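Local coordinates for surface protein SPB1 (Streptococcus agalactiae, PDB 4UZG) that forms the backbone (shaft) subunit of the group B streptococcus type 2b pilus, whose copies are probably joined covalently by a sortase, at residues 31-36 and 152-157; 96-101 and 113-118. All coordinates share one frame; numbering follows the deposited sequence.

Both contacts lie at one end of the elongated chain, in loops at the ends of neighbouring strands of its large mixed sheet. Their centres are about 12 Å apart. Contact 1 joins residues 31-36, just before strand 37-43, to residues 152-157, at the end of strand 146-153. Contact 2 closes the long loop between strands 90-96 and 121-131. In chain order it is nested inside the loop closed by contact 1. Residues 31-36 touch both other regions. They take the N154 bonds of contact 1. K34 NZ forms a salt bridge with D114 OD1 (2.7 Å), and Y36 O probably accepts from W97 N. The contacts thus join three connections at one end of the pilus subunit.

Contact 1: residues 31-36 and 152-157; sequences GTEKVY and NPNTSN. With CA (calcium ion), chain F.
The side-chain amide of N154 bridges two backbone groups of residues 31-36. N154 is the second residue of a type II' beta turn, P153 to S156, which ends strand 146-153 of the mixed sheet. N154 ND2 donates to K34 O at 2.9 Å, with an N-H...O angle of 166°. K34 O lies close to the amide plane. N154 OD1 accepts from Y36 N at 2.9 Å, on a lone pair in its carbonyl plane. One flat group therefore satisfies the C=O of K34 and the N-H of Y36.

The same amide stacks on the Y36 ring, the two planes only 12° apart. OD1 lies over one face, toward the rim, 3.3 Å from Y36 CD2. The stacked ring starts from CG, which chi1 (58°) sets between the backbone N and the carbonyl carbon. Farther out, T155 CG2 meets Y36 OH, and V35 CG1 packs on P153 CB at 4.2 Å.

The turn itself is closed by S156 N bonding to P153 O. Q37 NE2 bonds to N154 O. Beyond the turn, N157 and D158 bind a calcium ion. N157 OD1 lies 2.3 Å from the metal, and a water bound to the same calcium accepts from N157 N.

Contact 2: residues 96-101 and 113-118; sequences PWAATN and DDFFYK
A99 N donates to D114 O at 3.0 Å, and F116 N donates to W97 O, also at 3.0 Å. The second bond is nearly straight, at 174°. The two bonds enclose A98 and F115 as a non-hydrogen-bonded antiparallel pair, whose CA atoms are 4.0 Å apart. F115 CA and A98 CA add CA-H...O contacts to W97 O and D114 O.

The D114 carboxylate is held at both oxygens. OD2 accepts from T100 OG1 at 2.7 Å through its syn lone pair. K34 NZ, in its salt bridge to OD1, also reaches D113 OD1 in a second salt bridge and bonds to T100 O. D114 N donates to D113 OD1.

Two waters bridge the segments. One donates to P96 O and accepts from Y117 OH at 2.6 Å. Y117 OH also bonds to G80 N. The other water accepts from Y117 N and donates to W97 O. N28 ND2 bonds to Y117 O, and W97 NE1 has a weak bond to N28 OD1.

Y117 turns its edge to the face of W97, with the planes at 55° and CD2 3.6 Å from CZ3. A98 C lies over one face of the F116 ring, 3.4 Å from CZ, and P96 O is at its edge.

The arrangement is a single antiparallel beta bridge with a non-hydrogen-bonded pair, pinning the two ends of a long inter-strand loop together beyond strand 90-96.

Contact 1: residues 31-36 and 152-157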
loop_
_atom_site.group_PDB
_atom_site.type_symbol
_atom_site.label_atom_id
_atom_site.label_comp_id
_atom_site.label_asym_id
_atom_site.label_seq_id
_atom_site.Cartn_x
_atom_site.Cartn_y
_atom_site.Cartn_z
ATOM N N GLY A 31 -17.752 7.788 30.848
ATOM C CA GLY A 31 -18.841 7.457 31.732
ATOM C C GLY A 31 -18.529 8.297 32.955
ATOM O O GLY A 31 -18.180 9.482 32.833
ATOM N N THR A 32 -18.606 7.671 34.121
ATOM C CA THR A 32 -18.259 8.318 35.381
ATOM C C THR A 32 -16.870 7.861 35.847
ATOM O O THR A 32 -16.444 8.184 36.957
ATOM C CB THR A 32 -19.297 7.973 36.457
ATOM O OG1 THR A 32 -19.367 6.552 36.596
ATOM C CG2 THR A 32 -20.673 8.495 36.060
ATOM N N GLU A 33 -16.160 7.125 34.991
ATOM C CA GLU A 33 -14.866 6.567 35.360
ATOM C C GLU A 33 -13.721 7.472 34.931
ATOM O O GLU A 33 -13.681 7.968 33.807
ATOM C CB GLU A 33 -14.669 5.199 34.722
ATOM C CG GLU A 33 -15.503 4.103 35.353
ATOM C CD GLU A 33 -15.216 2.749 34.733
ATOM O OE1 GLU A 33 -14.385 2.701 33.794
ATOM O OE2 GLU A 33 -15.811 1.744 35.183
ATOM N N LYS A 34 -12.784 7.664 35.839
ATOM C CA LYS A 34 -11.549 8.345 35.525
ATOM C C LYS A 34 -10.806 7.566 34.437
ATOM O O LYS A 34 -10.673 6.335 34.536
ATOM C CB LYS A 34 -10.709 8.388 36.795
ATOM C CG LYS A 34 -9.310 8.841 36.621
ATOM C CD LYS A 34 -8.618 8.983 37.949
ATOM C CE LYS A 34 -7.214 9.494 37.783
ATOM N NZ LYS A 34 -6.492 9.633 39.074
ATOM N N VAL A 35 -10.323 8.272 33.410
ATOM C CA VAL A 35 -9.488 7.652 32.392
ATOM C C VAL A 35 -8.033 7.733 32.822
ATOM O O VAL A 35 -7.467 8.820 32.982
ATOM C CB VAL A 35 -9.661 8.320 31.023
ATOM C CG1 VAL A 35 -8.719 7.672 30.008
ATOM C CG2 VAL A 35 -11.111 8.202 30.564
ATOM N N TYR A 36 -7.419 6.565 32.966
ATOM C CA TYR A 36 -6.011 6.489 33.357
ATOM C C TYR A 36 -5.099 6.015 32.212
ATOM O O TYR A 36 -3.875 6.076 32.357
ATOM C CB TYR A 36 -5.816 5.626 34.616
ATOM C CG TYR A 36 -6.335 4.226 34.456
ATOM C CD1 TYR A 36 -5.566 3.253 33.846
ATOM C CD2 TYR A 36 -7.620 3.886 34.871
ATOM C CE1 TYR A 36 -6.047 1.968 33.693
ATOM C CE2 TYR A 36 -8.106 2.598 34.728
ATOM C CZ TYR A 36 -7.318 1.657 34.107
ATOM O OH TYR A 36 -7.751 0.362 33.922
ATOM N N ASN A 152 -9.142 2.540 22.796
ATOM C CA ASN A 152 -10.084 2.365 23.911
ATOM C C ASN A 152 -9.506 3.018 25.163
ATOM O O ASN A 152 -8.297 2.938 25.413
ATOM C CB ASN A 152 -10.272 0.884 24.236
ATOM C CG ASN A 152 -11.118 0.140 23.222
ATOM O OD1 ASN A 152 -12.335 0.200 23.242
ATOM N ND2 ASN A 152 -10.460 -0.579 22.320
ATOM N N PRO A 153 -10.362 3.611 26.005
ATOM C CA PRO A 153 -9.917 4.024 27.340
ATOM C C PRO A 153 -9.774 2.819 28.239
ATOM O O PRO A 153 -10.504 1.836 28.083
ATOM C CB PRO A 153 -11.058 4.922 27.798
ATOM C CG PRO A 153 -12.274 4.292 27.156
ATOM C CD PRO A 153 -11.804 3.795 25.804
ATOM N N ASN A 154 -8.900 2.946 29.229
ATOM C CA ASN A 154 -8.818 1.993 30.336
ATOM C C ASN A 154 -8.753 0.568 29.796
ATOM O O ASN A 154 -7.858 0.281 28.998
ATOM C CB ASN A 154 -9.934 2.271 31.346
ATOM C CG ASN A 154 -9.763 3.624 31.991
ATOM O OD1 ASN A 154 -8.733 4.280 31.838
ATOM N ND2 ASN A 154 -10.769 4.042 32.757
ATOM N N THR A 155 -9.648 -0.323 30.229
ATOM C CA THR A 155 -9.581 -1.710 29.781
ATOM C C THR A 155 -10.742 -2.103 28.873
ATOM O O THR A 155 -10.996 -3.282 28.638
ATOM C CB THR A 155 -9.492 -2.679 30.945
ATOM O OG1 THR A 155 -10.642 -2.527 31.781
ATOM C CG2 THR A 155 -8.238 -2.428 31.757
ATOM N N SER A 156 -11.431 -1.129 28.308
ATOM C CA SER A 156 -12.483 -1.460 27.371
ATOM C C SER A 156 -11.931 -2.058 26.085
ATOM O O SER A 156 -10.838 -1.732 25.670
ATOM C CB SER A 156 -13.288 -0.226 27.019
ATOM O OG SER A 156 -14.342 -0.602 26.149
ATOM N N ASN A 157 -12.706 -2.935 25.448
ATOM C CA ASN A 157 -12.399 -3.405 24.095
ATOM C C ASN A 157 -13.595 -3.190 23.149
ATOM O O ASN A 157 -13.696 -3.868 22.127
ATOM C CB ASN A 157 -11.932 -4.877 24.050
ATOM C CG ASN A 157 -13.053 -5.856 24.285
ATOM O OD1 ASN A 157 -14.072 -5.498 24.865
ATOM N ND2 ASN A 157 -12.886 -7.101 23.832
HETATM CA CA CA F . -16.217 -5.653 25.606
HETATM O O HOH W 1 -15.128 -3.987 27.122
HETATM O O HOH W 2 -15.468 -6.641 27.732
#

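Contact 2: residues 96-101 and 113-118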
loop_
_atom_site.group_PDB
_atom_site.type_symbol
_atom_site.label_atom_id
_atom_site.label_comp_id
_atom_site.label_asym_id
_atom_site.label_seq_id
_atom_site.Cartn_x
_atom_site.Cartn_y
_atom_site.Cartn_z
ATOM N N PRO A 96 -0.261 6.283 29.166
ATOM C CA PRO A 96 -0.776 6.610 30.500
ATOM C C PRO A 96 -1.352 8.032 30.494
ATOM O O PRO A 96 -0.799 8.936 29.868
ATOM C CB PRO A 96 0.456 6.469 31.410
ATOM C CG PRO A 96 1.607 6.692 30.529
ATOM C CD PRO A 96 1.201 6.115 29.179
ATOM N N TRP A 97 -2.449 8.207 31.217
ATOM C CA TRP A 97 -3.238 9.433 31.138
ATOM C C TRP A 97 -3.310 10.156 32.480
ATOM O O TRP A 97 -3.689 11.329 32.539
ATOM C CB TRP A 97 -4.657 9.089 30.649
ATOM C CG TRP A 97 -5.307 10.174 29.856
ATOM C CD1 TRP A 97 -6.403 10.904 30.207
ATOM C CD2 TRP A 97 -4.914 10.636 28.558
ATOM N NE1 TRP A 97 -6.711 11.790 29.218
ATOM C CE2 TRP A 97 -5.814 11.652 28.199
ATOM C CE3 TRP A 97 -3.908 10.272 27.670
ATOM C CZ2 TRP A 97 -5.732 12.320 26.978
ATOM C CZ3 TRP A 97 -3.816 10.945 26.461
ATOM C CH2 TRP A 97 -4.725 11.949 26.126
ATOM N N ALA A 98 -2.960 9.455 33.554
ATOM C CA ALA A 98 -3.012 10.026 34.896
ATOM C C ALA A 98 -2.012 9.272 35.747
ATOM O O ALA A 98 -1.639 8.138 35.430
ATOM C CB ALA A 98 -4.435 9.915 35.497
ATOM N N ALA A 99 -1.603 9.879 36.860
ATOM C CA ALA A 99 -0.598 9.284 37.729
ATOM C C ALA A 99 -1.115 8.059 38.470
ATOM O O ALA A 99 -0.322 7.206 38.859
ATOM C CB ALA A 99 -0.070 10.311 38.732
ATOM N N THR A 100 -2.424 7.996 38.712
ATOM C CA THR A 100 -3.059 6.857 39.399
ATOM C C THR A 100 -4.396 6.530 38.735
ATOM O O THR A 100 -4.914 7.338 37.962
ATOM C CB THR A 100 -3.331 7.143 40.885
ATOM O OG1 THR A 100 -4.290 8.200 41.007
ATOM C CG2 THR A 100 -2.055 7.518 41.610
ATOM N N ASN A 101 -4.978 5.371 39.053
ATOM C CA ASN A 101 -6.179 4.906 38.333
ATOM C C ASN A 101 -7.542 5.313 38.891
ATOM O O ASN A 101 -8.551 5.199 38.189
ATOM C CB ASN A 101 -6.176 3.393 38.193
ATOM C CG ASN A 101 -4.904 2.877 37.593
ATOM O OD1 ASN A 101 -4.182 3.612 36.929
ATOM N ND2 ASN A 101 -4.592 1.611 37.863
ATOM N N ASP A 113 -7.404 16.392 40.264
ATOM C CA ASP A 113 -6.900 15.027 40.187
ATOM C C ASP A 113 -5.486 15.039 39.586
ATOM O O ASP A 113 -4.865 16.103 39.519
ATOM C CB ASP A 113 -7.875 14.189 39.366
ATOM C CG ASP A 113 -7.970 12.752 39.841
ATOM O OD1 ASP A 113 -6.945 12.163 40.249
ATOM O OD2 ASP A 113 -9.083 12.201 39.776
ATOM N N ASP A 114 -4.971 13.881 39.180
ATOM C CA ASP A 114 -3.576 13.776 38.755
ATOM C C ASP A 114 -3.424 13.446 37.271
ATOM O O ASP A 114 -2.465 12.795 36.867
ATOM C CB ASP A 114 -2.819 12.775 39.641
ATOM C CG ASP A 114 -3.445 11.399 39.661
ATOM O OD1 ASP A 114 -4.238 11.076 38.754
ATOM O OD2 ASP A 114 -3.109 10.631 40.591
ATOM N N PHE A 115 -4.374 13.930 36.487
ATOM C CA PHE A 115 -4.305 13.828 35.033
ATOM C C PHE A 115 -3.099 14.553 34.461
ATOM O O PHE A 115 -2.717 15.631 34.942
ATOM C CB PHE A 115 -5.569 14.435 34.423
ATOM C CG PHE A 115 -6.825 13.706 34.795
ATOM C CD1 PHE A 115 -7.063 12.431 34.303
ATOM C CD2 PHE A 115 -7.775 14.276 35.637
ATOM C CE1 PHE A 115 -8.212 11.748 34.627
ATOM C CE2 PHE A 115 -8.928 13.583 35.971
ATOM C CZ PHE A 115 -9.146 12.327 35.470
ATOM N N PHE A 116 -2.531 14.002 33.392
ATOM C CA PHE A 116 -1.404 14.627 32.711
ATOM C C PHE A 116 -1.811 15.696 31.710
ATOM O O PHE A 116 -1.042 16.627 31.452
ATOM C CB PHE A 116 -0.560 13.593 31.972
ATOM C CG PHE A 116 -0.052 12.468 32.840
ATOM C CD1 PHE A 116 0.320 12.671 34.157
ATOM C CD2 PHE A 116 0.053 11.193 32.309
ATOM C CE1 PHE A 116 0.784 11.619 34.915
ATOM C CE2 PHE A 116 0.519 10.134 33.052
ATOM C CZ PHE A 116 0.897 10.337 34.367
ATOM N N TYR A 117 -3.002 15.552 31.132
ATOM C CA TYR A 117 -3.449 16.358 30.014
ATOM C C TYR A 117 -4.779 16.988 30.393
ATOM O O TYR A 117 -5.477 16.535 31.320
ATOM C CB TYR A 117 -3.551 15.491 28.751
ATOM C CG TYR A 117 -2.277 14.687 28.535
ATOM C CD1 TYR A 117 -1.061 15.314 28.279
ATOM C CD2 TYR A 117 -2.267 13.301 28.673
ATOM C CE1 TYR A 117 0.131 14.585 28.150
ATOM C CE2 TYR A 117 -1.084 12.558 28.523
ATOM C CZ TYR A 117 0.109 13.221 28.275
ATOM O OH TYR A 117 1.302 12.542 28.149
ATOM N N LYS A 118 -5.110 18.074 29.729
ATOM C CA LYS A 118 -6.354 18.756 30.032
ATOM C C LYS A 118 -7.135 19.014 28.767
ATOM O O LYS A 118 -6.589 19.030 27.645
ATOM C CB LYS A 118 -6.122 20.033 30.832
ATOM C CG LYS A 118 -5.144 20.973 30.207
ATOM C CD LYS A 118 -4.914 22.216 31.062
ATOM C CE LYS A 118 -4.075 23.246 30.310
ATOM N NZ LYS A 118 -3.928 24.526 31.059
HETATM O O HOH W 3 1.433 9.954 28.523
HETATM O O HOH W 4 -4.863 13.476 31.231
#